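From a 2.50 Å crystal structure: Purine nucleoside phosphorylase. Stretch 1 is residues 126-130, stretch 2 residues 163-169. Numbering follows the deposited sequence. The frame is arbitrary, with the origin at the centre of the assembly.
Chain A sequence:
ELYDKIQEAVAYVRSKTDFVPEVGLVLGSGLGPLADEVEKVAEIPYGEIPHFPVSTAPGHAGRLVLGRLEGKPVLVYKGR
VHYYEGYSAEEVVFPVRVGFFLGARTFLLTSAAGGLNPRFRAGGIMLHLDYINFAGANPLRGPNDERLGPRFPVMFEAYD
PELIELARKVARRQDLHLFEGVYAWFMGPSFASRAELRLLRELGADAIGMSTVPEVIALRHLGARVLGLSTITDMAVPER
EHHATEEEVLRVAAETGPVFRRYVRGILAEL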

# COMPACT_ATOMS: atom_id res chain seq x y z
N MET A 126 -15.48 -18.94 7.33
CA MET A 126 -14.20 -18.26 7.66
C MET A 126 -14.08 -18.26 9.18
O MET A 126 -14.95 -17.67 9.82
CB MET A 126 -14.13 -16.81 7.14
CG MET A 126 -12.76 -16.16 7.37
SD MET A 126 -12.75 -14.35 7.11
CE MET A 126 -13.07 -13.76 8.77
N LEU A 127 -13.07 -18.94 9.68
CA LEU A 127 -12.57 -18.80 11.06
C LEU A 127 -11.95 -17.40 11.20
O LEU A 127 -11.18 -17.01 10.32
CB LEU A 127 -11.53 -19.89 11.30
CG LEU A 127 -10.81 -19.87 12.64
CD1 LEU A 127 -11.80 -20.08 13.77
CD2 LEU A 127 -9.71 -20.92 12.66
N HIS A 128 -12.30 -16.67 12.25
CA HIS A 128 -11.71 -15.34 12.56
C HIS A 128 -10.33 -15.56 13.18
O HIS A 128 -10.26 -16.29 14.19
CB HIS A 128 -12.62 -14.56 13.51
CG HIS A 128 -13.91 -14.10 12.91
ND1 HIS A 128 -14.64 -13.08 13.46
CD2 HIS A 128 -14.59 -14.53 11.82
CE1 HIS A 128 -15.72 -12.89 12.74
NE2 HIS A 128 -15.72 -13.77 11.72
N LEU A 129 -9.30 -14.94 12.61
CA LEU A 129 -7.93 -14.91 13.18
C LEU A 129 -7.67 -13.58 13.88
O LEU A 129 -6.91 -13.59 14.83
CB LEU A 129 -6.92 -15.11 12.06
CG LEU A 129 -6.99 -16.49 11.42
CD1 LEU A 129 -5.88 -16.66 10.39
CD2 LEU A 129 -6.91 -17.57 12.49
N ASP A 130 -8.27 -12.49 13.40
CA ASP A 130 -8.11 -11.13 13.99
C ASP A 130 -9.21 -10.20 13.46
O ASP A 130 -9.99 -10.63 12.58
CB ASP A 130 -6.73 -10.56 13.64
CG ASP A 130 -6.13 -9.66 14.69
OD1 ASP A 130 -6.78 -9.49 15.73
OD2 ASP A 130 -5.04 -9.10 14.43
N LEU A 163 -8.63 -22.39 20.55
CA LEU A 163 -9.92 -22.59 19.85
C LEU A 163 -9.69 -22.52 18.34
O LEU A 163 -10.47 -23.18 17.61
CB LEU A 163 -10.93 -21.55 20.34
CG LEU A 163 -11.29 -21.67 21.82
CD1 LEU A 163 -12.49 -20.81 22.17
CD2 LEU A 163 -11.57 -23.11 22.22
N ILE A 164 -8.67 -21.79 17.89
CA ILE A 164 -8.34 -21.69 16.44
C ILE A 164 -7.80 -23.05 15.98
O ILE A 164 -8.19 -23.51 14.88
CB ILE A 164 -7.37 -20.51 16.16
CG1 ILE A 164 -8.15 -19.19 16.04
CG2 ILE A 164 -6.48 -20.75 14.94
CD1 ILE A 164 -7.35 -17.96 16.41
N GLU A 165 -6.93 -23.65 16.78
CA GLU A 165 -6.34 -24.97 16.45
C GLU A 165 -7.49 -25.98 16.41
O GLU A 165 -7.54 -26.80 15.45
CB GLU A 165 -5.22 -25.36 17.43
CG GLU A 165 -3.98 -24.48 17.33
CD GLU A 165 -2.89 -24.89 16.34
OE1 GLU A 165 -3.20 -25.13 15.13
OE2 GLU A 165 -1.71 -24.93 16.76
N LEU A 166 -8.41 -25.89 17.38
CA LEU A 166 -9.57 -26.81 17.49
C LEU A 166 -10.44 -26.68 16.24
O LEU A 166 -10.86 -27.71 15.69
CB LEU A 166 -10.39 -26.48 18.75
CG LEU A 166 -11.54 -27.45 19.01
CD1 LEU A 166 -11.01 -28.77 19.57
CD2 LEU A 166 -12.57 -26.85 19.93
N ALA A 167 -10.72 -25.44 15.84
CA ALA A 167 -11.55 -25.11 14.67
C ALA A 167 -10.91 -25.73 13.44
O ALA A 167 -11.67 -26.21 12.57
CB ALA A 167 -11.72 -23.61 14.53
N ARG A 168 -9.57 -25.77 13.37
CA ARG A 168 -8.83 -26.36 12.22
C ARG A 168 -8.95 -27.89 12.25
O ARG A 168 -9.25 -28.48 11.19
CB ARG A 168 -7.36 -25.93 12.24
CG ARG A 168 -7.15 -24.52 11.71
CD ARG A 168 -5.88 -23.92 12.25
NE ARG A 168 -5.63 -22.64 11.61
CZ ARG A 168 -4.64 -21.82 11.93
NH1 ARG A 168 -3.80 -22.15 12.89
NH2 ARG A 168 -4.50 -20.67 11.29
N LYS A 169 -8.74 -28.50 13.42
CA LYS A 169 -8.84 -29.97 13.63
C LYS A 169 -10.24 -30.44 13.20
O LYS A 169 -10.35 -31.42 12.41
CB LYS A 169 -8.51 -30.30 15.09
CG LYS A 169 -8.15 -31.75 15.36
CD LYS A 169 -7.31 -31.94 16.61
CE LYS A 169 -7.17 -33.39 17.00
NZ LYS A 169 -8.49 -34.01 17.26

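Strand 126-130 and helix 163-169 pack at an axis-to-axis approach of 9.6 Å and run nearly antiparallel, at 157°. No hydrogen bond or salt bridge crosses between them; the evidence is for apolar packing, with 238 Å² buried over both sides.

Met126 lies out of reach of the helix. Leu127 is the centre of the interface. Its CA-to-CB bond points toward the helix, and with chi1 t and chi2 p both methyls pack on Ala167, CD1 at 3.6 Å and CD2 at 3.8 Å from its CB; CD2 of Leu127 also lies 4.0 Å from CG2 of Ile164. The small alanine suits this close approach, since the CA atoms of Leu127 and Ala167 are 7.3 Å apart. CD2 of Leu127 also lies 3.7 Å from the Ile164 carbonyl O, which is already engaged within the helix by Arg168 N (N to O, 3.0 Å).

The CA-to-CB bond of His128 points away, and both ring nitrogens are hydrogen-bonded elsewhere in the structure; the residue contributes backbone, its O 4.0 Å from Ile164 CD1. Leu129 starts sideways, but its end comes nearer, placing CD2 4.0 Å from CD1 of Ile164, apolar against apolar, and 4.1 Å from NH2 of Arg168, whose guanidinium it meets obliquely and whose NE and NH2 are hydrogen-bonded elsewhere. Asp130, buried, takes no part.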